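Local coordinates for CRISPR-associated protein, Cse1 family (Acidimicrobium ferrooxidans, PDB 4H3T) that probably serves as the large Cse1 subunit of a type I-E CRISPR Cascade complex, which takes part in defence against invading DNA, at residues A39-F45 with Q208-E212; R58-A62 with C255-T259; S172-K176 with G188-P192. The protein carries 1 engineered substitution. All coordinates share one frame; numbering follows the deposited sequence.

In the fold
From the N terminus, the chain passes through 39-45, which includes strand 42-45 of the small antiparallel sheet, and then enters helix 52-68, which holds 58-62. Contact 3, 172-176 with 188-192, closes a short loop between helices 157-170 and 196-199 and rests on strand 275-289. Contact 1 then closes a loop of 162 residues at 208-212, tying the small sheet to the start of helix 210-217. Contact 2 closes at 255-259, joining helix 52-68 to the short helix beginning at 254. Contacts 1 and 2 cross, because their segments alternate along the chain, and they touch where Phe45 packs on Val60. Contact 3 is nested inside both; its centre lies about 38 Å from that of contact 1 and 24 Å from that of contact 2.

Contact 1. Residues A39-F45 with Q208-E212; sequences AHTIVGF and QTLRE
Leu210 lays its side chain along Ile42, the two running side by side in the same direction with Leu210 CB 3.9 Å from Ile42 CG2. With its CG anti to the backbone N (chi1 -175°), Leu210 extends on to the Phe45 ring, where its CD1 comes within 4.1 Å of Phe45 CE2 at an oblique approach. Arg211 CB packs on Ala39 CB at 3.8 Å; the extended chain then passes His40 CB and carries the guanidinium away, to Leu80 O and the Phe86 ring. Two backbone bonds join the segments: Leu210 N gives to Ile42 O at 2.9 Å, and Arg211 N gives to Ala39 O at 3.2 Å. Thr209 is the N-cap of helix 210-217, its OG1 accepting from Glu212 N at 3.2 Å. Glu212 OE1 in turn accepts from Gln208 N at 2.9 Å. A classic beta bulge puts Val43 and Gly44 opposite Arg21 of the neighbouring strand 18-22. The first-turn N-H groups of a helix lack carbonyl partners within it; here Glu212 N uses the Thr209 cap, and the helix start is held to strand 42-45 through Ile42 and to the residues before it through Ala39.

Contact 2. Residues R58-A62 with C255-T259; sequences RLVLA and CDLFT
Helix 52-68 packs on 255-259, which carries the short helix beginning at 254, in a buried contact centred on Arg58 and Phe258. Arg58 CG sits over the face of the Phe258 ring, a CH-pi contact 4.2 Å from the centroid and 11° off the ring normal. A bend at chi3 (66°) turns the arginine chain, and Arg58 CZ lies 3.5 Å from Phe258 CD1, with the guanidinium and ring planes 45° apart rather than stacked parallel. Two waters lie in the guanidinium plane at its edge. One accepts from Arg58 NE at 2.9 Å and reaches Phe258 O only weakly; the other accepts from Arg58 NH2 at 3.1 Å and donates to Leu257 O at 2.9 Å. Arg58 NH1 forms a salt bridge with Asp298 and a hydrogen bond with His300, whose ring also meets that of Phe258. Leu61 CB packs obliquely on the ring, 3.9 Å from Phe258 CD2. Further along, Ala62 CB touches Thr259 CG2 at 3.6 Å; Thr259 OG1 donates to Cys255 O at 2.7 Å in the carbonyl plane, which fixes the rotation that presents this methyl. Small Ala62 lets the backbones come close at Cys255. The whole is a buried arginine-aromatic contact, its arginine salt-bridged to Asp298, that joins helix 52-68 to the region of the short helix at 254.

Contact 3. Residues S172-K176 with G188-P192; sequences SASDK and GKDTP
Lys176 and Asp190 are joined by the one backbone hydrogen bond between 172-176 and 188-192: Asp190 N gives to Lys176 O at 2.8 Å. Two CA-H...O contacts accompany it, Ala173 CA to Pro192 O at 3.4 Å and Lys176 CA to Asp190 O at 3.5 Å. Within 172-176 the chain is folded by a type I beta turn from Ser172 to Asp175, an ST turn in which Ser172 OG accepts from Ser174 N, and an inverse gamma turn centred on Asp175.

Pro192 and the chain of Lys176 supply much of the contact surface. The proline ring lies against the turn with Pro192 CD 3.2 Å from Asp175 O and its CG 4.1 Å from Asp175 CB. Beside it, Thr191 CG2 stands anti to its own N and meets Ala173 CB at 4.1 Å. An alanine in place of Pro192 would probably leave a gap against the Asp175 carbonyl and set the backbone freer to turn.

Of the charged groups, the two lysines lie exposed and the two aspartates buried. The extended chains of Lys176 and Lys189 cross obliquely, CD to CD at 3.9 Å, and bring their NZ atoms within 4.0 Å of each other, a like-charge approach that is probably unfavourable. The carboxylates, by contrast, are paired: Asp175 bridges to Arg263 and Arg167, and Asp190 to Arg246, with Asn182 also bonded to it.

Both segments belong to the long connection from helix 157-170 to helix 196-199. Asp175 and Pro192 rest on strand 275-289, touching Ile283, Ala285 and Glu288, while Arg167 reaches Asp175 from helix 157-170 and Arg263 from strand 263-272.

Contact 1. Residues A39-F45 with Q208-E212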
ATOM      1  N   ALA A  39     -16.602 -15.539   3.809  1.00 49.20           N
ATOM      2  CA  ALA A  39     -15.691 -14.891   2.861  1.00 45.96           C
ATOM      3  C   ALA A  39     -16.185 -14.889   1.401  1.00 51.15           C
ATOM      4  O   ALA A  39     -16.007 -13.902   0.709  1.00 50.82           O
ATOM      5  CB  ALA A  39     -14.323 -15.544   2.931  1.00 47.51           C
ATOM      6  N   HIS A  40     -16.904 -15.934   0.967  1.00 50.80           N
ATOM      7  CA  HIS A  40     -17.448 -16.021  -0.395  1.00 51.54           C
ATOM      8  C   HIS A  40     -18.680 -15.096  -0.618  1.00 55.60           C
ATOM      9  O   HIS A  40     -19.132 -14.959  -1.748  1.00 57.40           O
ATOM     10  CB  HIS A  40     -17.817 -17.468  -0.710  1.00 53.22           C
ATOM     11  CG  HIS A  40     -18.862 -18.023   0.205  1.00 55.58           C
ATOM     12  ND1 HIS A  40     -18.639 -18.147   1.569  1.00 54.28           N
ATOM     13  CD2 HIS A  40     -20.134 -18.398  -0.066  1.00 60.29           C
ATOM     14  CE1 HIS A  40     -19.771 -18.636   2.071  1.00 56.64           C
ATOM     15  NE2 HIS A  40     -20.684 -18.823   1.121  1.00 59.41           N
ATOM     16  N   THR A  41     -19.241 -14.507   0.453  1.00 51.35           N
ATOM     17  CA  THR A  41     -20.433 -13.619   0.384  1.00 51.64           C
ATOM     18  C   THR A  41     -20.011 -12.148   0.564  1.00 53.92           C
ATOM     19  O   THR A  41     -20.840 -11.242   0.481  1.00 53.93           O
ATOM     20  CB  THR A  41     -21.480 -13.998   1.474  1.00 56.34           C
ATOM     21  OG1 THR A  41     -21.043 -13.538   2.756  1.00 52.82           O
ATOM     22  CG2 THR A  41     -21.797 -15.475   1.523  1.00 65.20           C
ATOM     23  N   ILE A  42     -18.723 -11.922   0.850  1.00 48.83           N
ATOM     24  CA  ILE A  42     -18.161 -10.587   1.121  1.00 47.23           C
ATOM     25  C   ILE A  42     -17.411 -10.089  -0.059  1.00 49.92           C
ATOM     26  O   ILE A  42     -16.657 -10.846  -0.662  1.00 49.41           O
ATOM     27  CB  ILE A  42     -17.251 -10.701   2.392  1.00 47.31           C
ATOM     28  CG1 ILE A  42     -18.138 -11.072   3.628  1.00 48.31           C
ATOM     29  CG2 ILE A  42     -16.441  -9.459   2.631  1.00 44.07           C
ATOM     30  CD1 ILE A  42     -17.330 -11.506   4.902  1.00 45.92           C
ATOM     31  N   VAL A  43     -17.612  -8.812  -0.403  1.00 48.36           N
ATOM     32  CA  VAL A  43     -16.872  -8.120  -1.464  1.00 47.30           C
ATOM     33  C   VAL A  43     -15.446  -7.910  -0.995  1.00 47.82           C
ATOM     34  O   VAL A  43     -14.476  -8.271  -1.674  1.00 47.59           O
ATOM     35  CB  VAL A  43     -17.536  -6.763  -1.873  1.00 51.78           C
ATOM     36  CG1 VAL A  43     -16.674  -5.968  -2.892  1.00 51.48           C
ATOM     37  CG2 VAL A  43     -18.909  -7.014  -2.473  1.00 52.83           C
ATOM     38  N   GLY A  44     -15.334  -7.341   0.180  1.00 44.72           N
ATOM     39  CA  GLY A  44     -14.049  -7.046   0.784  1.00 43.22           C
ATOM     40  C   GLY A  44     -14.158  -6.216   2.024  1.00 45.01           C
ATOM     41  O   GLY A  44     -15.253  -5.974   2.531  1.00 42.11           O
ATOM     42  N   PHE A  45     -12.990  -5.817   2.530  1.00 43.15           N
ATOM     43  CA  PHE A  45     -12.857  -4.938   3.673  1.00 42.50           C
ATOM     44  C   PHE A  45     -13.501  -3.617   3.382  1.00 45.05           C
ATOM     45  O   PHE A  45     -13.516  -3.219   2.264  1.00 43.84           O
ATOM     46  CB  PHE A  45     -11.387  -4.718   4.042  1.00 42.33           C
ATOM     47  CG  PHE A  45     -10.772  -5.888   4.759  1.00 42.63           C
ATOM     48  CD1 PHE A  45     -11.167  -6.218   6.050  1.00 46.79           C
ATOM     49  CD2 PHE A  45      -9.783  -6.656   4.153  1.00 42.59           C
ATOM     50  CE1 PHE A  45     -10.606  -7.322   6.702  1.00 47.26           C
ATOM     51  CE2 PHE A  45      -9.262  -7.777   4.788  1.00 44.84           C
ATOM     52  CZ  PHE A  45      -9.647  -8.087   6.051  1.00 43.59           C
ATOM     53  N   GLN A 208     -12.819 -10.275  -6.582  1.00 51.47           N
ATOM     54  CA  GLN A 208     -14.243  -9.863  -6.582  1.00 52.11           C
ATOM     55  C   GLN A 208     -14.981 -10.208  -5.266  1.00 53.52           C
ATOM     56  O   GLN A 208     -16.023  -9.625  -4.949  1.00 54.11           O
ATOM     57  CB  GLN A 208     -14.959 -10.533  -7.759  1.00 55.78           C
ATOM     58  CG  GLN A 208     -14.578  -9.867  -9.113  1.00 64.36           C
ATOM     59  CD  GLN A 208     -15.067 -10.668 -10.299  1.00101.92           C
ATOM     60  OE1 GLN A 208     -14.286 -10.998 -11.198  1.00100.38           O
ATOM     61  NE2 GLN A 208     -16.358 -11.027 -10.328  1.00 99.54           N
ATOM     62  N   THR A 209     -14.424 -11.142  -4.504  1.00 44.92           N
ATOM     63  CA  THR A 209     -14.880 -11.472  -3.182  1.00 43.76           C
ATOM     64  C   THR A 209     -13.665 -11.537  -2.290  1.00 44.25           C
ATOM     65  O   THR A 209     -12.514 -11.650  -2.779  1.00 43.78           O
ATOM     66  CB  THR A 209     -15.653 -12.800  -3.191  1.00 49.65           C
ATOM     67  OG1 THR A 209     -14.718 -13.837  -3.409  1.00 48.96           O
ATOM     68  CG2 THR A 209     -16.764 -12.869  -4.222  1.00 54.84           C
ATOM     69  N   LEU A 210     -13.899 -11.529  -0.970  1.00 44.96           N
ATOM     70  CA  LEU A 210     -12.829 -11.669   0.002  1.00 42.53           C
ATOM     71  C   LEU A 210     -12.203 -13.032  -0.072  1.00 44.91           C
ATOM     72  O   LEU A 210     -11.017 -13.141   0.079  1.00 43.94           O
ATOM     73  CB  LEU A 210     -13.334 -11.436   1.424  1.00 43.60           C
ATOM     74  CG  LEU A 210     -12.268 -11.449   2.522  1.00 46.76           C
ATOM     75  CD1 LEU A 210     -11.161 -10.403   2.272  1.00 44.35           C
ATOM     76  CD2 LEU A 210     -12.896 -11.226   3.842  1.00 48.02           C
ATOM     77  N   ARG A 211     -12.972 -14.065  -0.380  1.00 45.88           N
ATOM     78  CA  ARG A 211     -12.415 -15.409  -0.515  1.00 48.04           C
ATOM     79  C   ARG A 211     -11.428 -15.459  -1.674  1.00 49.96           C
ATOM     80  O   ARG A 211     -10.342 -16.005  -1.498  1.00 47.84           O
ATOM     81  CB  ARG A 211     -13.514 -16.451  -0.693  1.00 47.53           C
ATOM     82  CG  ARG A 211     -12.969 -17.830  -0.807  1.00 47.35           C
ATOM     83  CD  ARG A 211     -14.037 -18.866  -0.546  1.00 57.78           C
ATOM     84  NE  ARG A 211     -13.392 -20.161  -0.346  1.00 58.78           N
ATOM     85  CZ  ARG A 211     -12.930 -20.944  -1.314  1.00 63.13           C
ATOM     86  NH1 ARG A 211     -13.063 -20.591  -2.589  1.00 57.90           N
ATOM     87  NH2 ARG A 211     -12.316 -22.076  -1.016  1.00 59.44           N
ATOM     88  N   GLU A 212     -11.759 -14.837  -2.816  1.00 47.68           N
ATOM     89  CA  GLU A 212     -10.831 -14.727  -3.961  1.00 46.59           C
ATOM     90  C   GLU A 212      -9.585 -13.956  -3.598  1.00 45.93           C
ATOM     91  O   GLU A 212      -8.491 -14.386  -3.913  1.00 45.13           O
ATOM     92  CB  GLU A 212     -11.453 -14.002  -5.148  1.00 49.15           C
ATOM     93  CG  GLU A 212     -12.535 -14.729  -5.883  1.00 61.04           C
ATOM     94  CD  GLU A 212     -12.937 -14.005  -7.158  1.00 78.87           C
ATOM     95  OE1 GLU A 212     -12.274 -13.007  -7.540  1.00 58.25           O
ATOM     96  OE2 GLU A 212     -13.940 -14.440  -7.767  1.00 74.97           O
TER

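Contact 2. Residues R58-A62 with C255-T259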
ATOM      1  N   ARG A  58      -3.224  -8.806   6.171  1.00 35.81           N
ATOM      2  CA  ARG A  58      -2.120  -9.670   6.579  1.00 37.09           C
ATOM      3  C   ARG A  58      -2.441 -10.473   7.826  1.00 39.27           C
ATOM      4  O   ARG A  58      -2.112 -11.639   7.879  1.00 37.96           O
ATOM      5  CB  ARG A  58      -0.839  -8.883   6.734  1.00 37.23           C
ATOM      6  CG  ARG A  58      -0.358  -8.464   5.376  1.00 35.52           C
ATOM      7  CD  ARG A  58       0.621  -7.370   5.364  1.00 39.57           C
ATOM      8  NE  ARG A  58       1.906  -7.703   5.973  1.00 40.03           N
ATOM      9  CZ  ARG A  58       3.041  -7.963   5.341  1.00 48.50           C
ATOM     10  NH1 ARG A  58       3.054  -8.131   4.022  1.00 38.73           N
ATOM     11  NH2 ARG A  58       4.167  -8.101   6.023  1.00 41.22           N
ATOM     12  N   LEU A  59      -3.178  -9.911   8.767  1.00 39.27           N
ATOM     13  CA  LEU A  59      -3.615 -10.677   9.938  1.00 39.10           C
ATOM     14  C   LEU A  59      -4.468 -11.870   9.523  1.00 39.50           C
ATOM     15  O   LEU A  59      -4.325 -12.994  10.019  1.00 39.44           O
ATOM     16  CB  LEU A  59      -4.435  -9.770  10.884  1.00 40.51           C
ATOM     17  CG  LEU A  59      -5.236 -10.528  12.005  1.00 46.92           C
ATOM     18  CD1 LEU A  59      -4.295 -11.087  12.954  1.00 50.94           C
ATOM     19  CD2 LEU A  59      -6.153  -9.561  12.783  1.00 53.66           C
ATOM     20  N   VAL A  60      -5.441 -11.592   8.681  1.00 38.10           N
ATOM     21  CA  VAL A  60      -6.384 -12.598   8.187  1.00 37.06           C
ATOM     22  C   VAL A  60      -5.656 -13.652   7.312  1.00 40.77           C
ATOM     23  O   VAL A  60      -5.963 -14.843   7.429  1.00 40.26           O
ATOM     24  CB  VAL A  60      -7.624 -11.961   7.480  1.00 40.40           C
ATOM     25  CG1 VAL A  60      -8.523 -13.012   6.864  1.00 43.87           C
ATOM     26  CG2 VAL A  60      -8.439 -11.194   8.511  1.00 41.53           C
ATOM     27  N   LEU A  61      -4.654 -13.277   6.570  1.00 39.36           N
ATOM     28  CA  LEU A  61      -3.878 -14.271   5.784  1.00 39.10           C
ATOM     29  C   LEU A  61      -3.060 -15.205   6.690  1.00 42.75           C
ATOM     30  O   LEU A  61      -2.964 -16.377   6.412  1.00 40.77           O
ATOM     31  CB  LEU A  61      -2.937 -13.551   4.844  1.00 38.84           C
ATOM     32  CG  LEU A  61      -3.583 -12.888   3.610  1.00 42.54           C
ATOM     33  CD1 LEU A  61      -2.583 -11.912   2.937  1.00 40.16           C
ATOM     34  CD2 LEU A  61      -4.109 -13.936   2.616  1.00 45.92           C
ATOM     35  N   ALA A  62      -2.427 -14.668   7.766  1.00 40.27           N
ATOM     36  CA  ALA A  62      -1.714 -15.521   8.703  1.00 40.13           C
ATOM     37  C   ALA A  62      -2.675 -16.543   9.289  1.00 46.53           C
ATOM     38  O   ALA A  62      -2.320 -17.711   9.471  1.00 44.53           O
ATOM     39  CB  ALA A  62      -1.095 -14.685   9.809  1.00 40.20           C
ATOM     40  N   CYS A 255       3.429 -16.230   8.525  1.00 39.02           N
ATOM     41  CA  CYS A 255       2.510 -16.145   9.683  1.00 40.38           C
ATOM     42  C   CYS A 255       3.120 -15.333  10.791  1.00 42.69           C
ATOM     43  O   CYS A 255       2.393 -14.597  11.447  1.00 42.71           O
ATOM     44  CB  CYS A 255       2.081 -17.494  10.207  1.00 42.43           C
ATOM     45  SG  CYS A 255       1.163 -18.492   9.005  1.00 48.79           S
ATOM     46  N   ASP A 256       4.440 -15.504  11.020  1.00 40.29           N
ATOM     47  CA  ASP A 256       5.206 -14.764  12.025  1.00 39.15           C
ATOM     48  C   ASP A 256       5.262 -13.259  11.588  1.00 40.14           C
ATOM     49  O   ASP A 256       4.823 -12.377  12.318  1.00 39.69           O
ATOM     50  CB  ASP A 256       6.604 -15.415  12.126  1.00 41.17           C
ATOM     51  CG  ASP A 256       7.528 -14.878  13.167  1.00 47.86           C
ATOM     52  OD1 ASP A 256       7.034 -14.234  14.136  1.00 46.04           O
ATOM     53  OD2 ASP A 256       8.764 -15.085  13.022  1.00 48.16           O
ATOM     54  N   LEU A 257       5.653 -12.996  10.343  1.00 39.37           N
ATOM     55  CA  LEU A 257       5.813 -11.635   9.861  1.00 40.01           C
ATOM     56  C   LEU A 257       4.514 -10.873   9.788  1.00 41.96           C
ATOM     57  O   LEU A 257       4.456  -9.724  10.225  1.00 39.29           O
ATOM     58  CB  LEU A 257       6.484 -11.600   8.512  1.00 39.55           C
ATOM     59  CG  LEU A 257       6.768 -10.196   7.895  1.00 39.95           C
ATOM     60  CD1 LEU A 257       7.582  -9.290   8.853  1.00 41.40           C
ATOM     61  CD2 LEU A 257       7.472 -10.395   6.563  1.00 39.42           C
ATOM     62  N   PHE A 258       3.490 -11.506   9.245  1.00 38.74           N
ATOM     63  CA  PHE A 258       2.180 -10.905   9.145  1.00 37.52           C
ATOM     64  C   PHE A 258       1.508 -10.547  10.518  1.00 42.49           C
ATOM     65  O   PHE A 258       0.549  -9.817  10.502  1.00 39.80           O
ATOM     66  CB  PHE A 258       1.246 -11.787   8.358  1.00 37.09           C
ATOM     67  CG  PHE A 258       1.491 -11.935   6.866  1.00 37.13           C
ATOM     68  CD1 PHE A 258       2.568 -11.314   6.245  1.00 37.70           C
ATOM     69  CD2 PHE A 258       0.647 -12.694   6.097  1.00 39.84           C
ATOM     70  CE1 PHE A 258       2.807 -11.498   4.860  1.00 40.36           C
ATOM     71  CE2 PHE A 258       0.905 -12.929   4.742  1.00 42.04           C
ATOM     72  CZ  PHE A 258       1.905 -12.218   4.104  1.00 41.69           C
ATOM     73  N   THR A 259       1.995 -11.077  11.661  1.00 41.38           N
ATOM     74  CA  THR A 259       1.455 -10.794  12.973  1.00 39.21           C
ATOM     75  C   THR A 259       2.528 -10.223  13.890  1.00 41.86           C
ATOM     76  O   THR A 259       2.424 -10.329  15.105  1.00 37.77           O
ATOM     77  CB  THR A 259       0.886 -12.092  13.529  1.00 37.67           C
ATOM     78  OG1 THR A 259       1.927 -13.080  13.686  1.00 40.24           O
ATOM     79  CG2 THR A 259      -0.226 -12.638  12.668  1.00 36.50           C
TER
HETATM   80  O   HOH W   1       1.386  -7.039   8.755  1.00 39.97           O
HETATM   81  O   HOH W   2       4.101  -7.172   8.935  1.00 42.48           O

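Contact 3. Residues S172-K176 with G188-P192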
ATOM      1  N   SER A 172       5.328   4.882  14.521  1.00 41.36           N
ATOM      2  CA  SER A 172       6.443   5.771  14.202  1.00 40.28           C
ATOM      3  C   SER A 172       7.484   5.699  15.349  1.00 44.97           C
ATOM      4  O   SER A 172       7.253   5.021  16.368  1.00 42.74           O
ATOM      5  CB  SER A 172       5.915   7.197  14.033  1.00 45.05           C
ATOM      6  OG  SER A 172       5.648   7.774  15.304  1.00 43.49           O
ATOM      7  N   ALA A 173       8.576   6.490  15.223  1.00 43.44           N
ATOM      8  CA  ALA A 173       9.612   6.586  16.256  1.00 44.50           C
ATOM      9  C   ALA A 173       9.125   7.349  17.474  1.00 46.09           C
ATOM     10  O   ALA A 173       9.844   7.380  18.470  1.00 47.29           O
ATOM     11  CB  ALA A 173      10.867   7.236  15.698  1.00 47.21           C
ATOM     12  N   SER A 174       7.903   7.940  17.434  1.00 41.76           N
ATOM     13  CA  SER A 174       7.268   8.583  18.608  1.00 44.33           C
ATOM     14  C   SER A 174       6.886   7.562  19.681  1.00 47.25           C
ATOM     15  O   SER A 174       6.638   7.973  20.802  1.00 44.33           O
ATOM     16  CB  SER A 174       5.986   9.334  18.206  1.00 45.81           C
ATOM     17  OG  SER A 174       6.332  10.405  17.346  1.00 63.66           O
ATOM     18  N   ASP A 175       6.843   6.258  19.382  1.00 41.63           N
ATOM     19  CA  ASP A 175       6.386   5.236  20.356  1.00 39.94           C
ATOM     20  C   ASP A 175       7.564   4.822  21.264  1.00 43.91           C
ATOM     21  O   ASP A 175       7.899   3.662  21.334  1.00 43.92           O
ATOM     22  CB  ASP A 175       5.816   4.024  19.582  1.00 41.11           C
ATOM     23  CG  ASP A 175       4.632   4.326  18.710  1.00 45.99           C
ATOM     24  OD1 ASP A 175       3.940   5.348  18.968  1.00 45.98           O
ATOM     25  OD2 ASP A 175       4.341   3.513  17.805  1.00 39.49           O
ATOM     26  N   LYS A 176       8.175   5.810  21.927  1.00 41.81           N
ATOM     27  CA  LYS A 176       9.435   5.753  22.679  1.00 43.09           C
ATOM     28  C   LYS A 176       9.277   5.640  24.188  1.00 47.06           C
ATOM     29  O   LYS A 176      10.275   5.394  24.859  1.00 45.85           O
ATOM     30  CB  LYS A 176      10.285   7.008  22.370  1.00 46.30           C
ATOM     31  CG  LYS A 176       9.695   8.325  22.958  1.00 47.10           C
ATOM     32  CD  LYS A 176      10.394   9.559  22.489  1.00 59.12           C
ATOM     33  CE  LYS A 176       9.685  10.841  22.992  1.00 50.86           C
ATOM     34  NZ  LYS A 176      10.626  11.963  23.078  1.00 72.96           N
ATOM     35  N   GLY A 188      14.679   7.537  30.318  1.00 54.04           N
ATOM     36  CA  GLY A 188      13.277   7.172  30.435  1.00 52.83           C
ATOM     37  C   GLY A 188      12.589   6.638  29.183  1.00 52.04           C
ATOM     38  O   GLY A 188      11.391   6.350  29.213  1.00 50.62           O
ATOM     39  N   LYS A 189      13.318   6.477  28.079  1.00 48.70           N
ATOM     40  CA  LYS A 189      12.719   6.055  26.812  1.00 47.80           C
ATOM     41  C   LYS A 189      13.513   4.929  26.126  1.00 52.29           C
ATOM     42  O   LYS A 189      14.658   4.640  26.486  1.00 51.54           O
ATOM     43  CB  LYS A 189      12.642   7.298  25.887  1.00 50.76           C
ATOM     44  CG  LYS A 189      13.957   7.859  25.438  1.00 64.81           C
ATOM     45  CD  LYS A 189      13.696   9.069  24.542  1.00 67.46           C
ATOM     46  CE  LYS A 189      14.898   9.835  24.039  1.00 77.40           C
ATOM     47  NZ  LYS A 189      14.516  10.845  22.992  1.00 75.31           N
ATOM     48  N   ASP A 190      12.861   4.257  25.175  1.00 47.01           N
ATOM     49  CA  ASP A 190      13.534   3.313  24.262  1.00 45.84           C
ATOM     50  C   ASP A 190      12.880   3.539  22.881  1.00 49.09           C
ATOM     51  O   ASP A 190      11.732   3.138  22.693  1.00 45.14           O
ATOM     52  CB  ASP A 190      13.459   1.873  24.740  1.00 47.62           C
ATOM     53  CG  ASP A 190      14.090   0.856  23.784  1.00 51.29           C
ATOM     54  OD1 ASP A 190      14.815   1.272  22.850  1.00 52.01           O
ATOM     55  OD2 ASP A 190      13.807  -0.354  23.928  1.00 53.20           O
ATOM     56  N   THR A 191      13.587   4.227  21.979  1.00 47.48           N
ATOM     57  CA  THR A 191      13.076   4.680  20.694  1.00 47.37           C
ATOM     58  C   THR A 191      13.055   3.610  19.617  1.00 47.68           C
ATOM     59  O   THR A 191      14.097   3.136  19.191  1.00 47.03           O
ATOM     60  CB  THR A 191      13.873   5.912  20.212  1.00 52.13           C
ATOM     61  OG1 THR A 191      13.779   6.900  21.250  1.00 52.53           O
ATOM     62  CG2 THR A 191      13.283   6.544  18.931  1.00 50.67           C
ATOM     63  N   PRO A 192      11.876   3.246  19.101  1.00 42.16           N
ATOM     64  CA  PRO A 192      11.850   2.236  18.022  1.00 41.72           C
ATOM     65  C   PRO A 192      12.061   2.829  16.639  1.00 44.64           C
ATOM     66  O   PRO A 192      11.922   4.031  16.423  1.00 44.40           O
ATOM     67  CB  PRO A 192      10.419   1.675  18.125  1.00 42.14           C
ATOM     68  CG  PRO A 192       9.602   2.867  18.565  1.00 43.76           C
ATOM     69  CD  PRO A 192      10.508   3.687  19.455  1.00 42.36           C
TER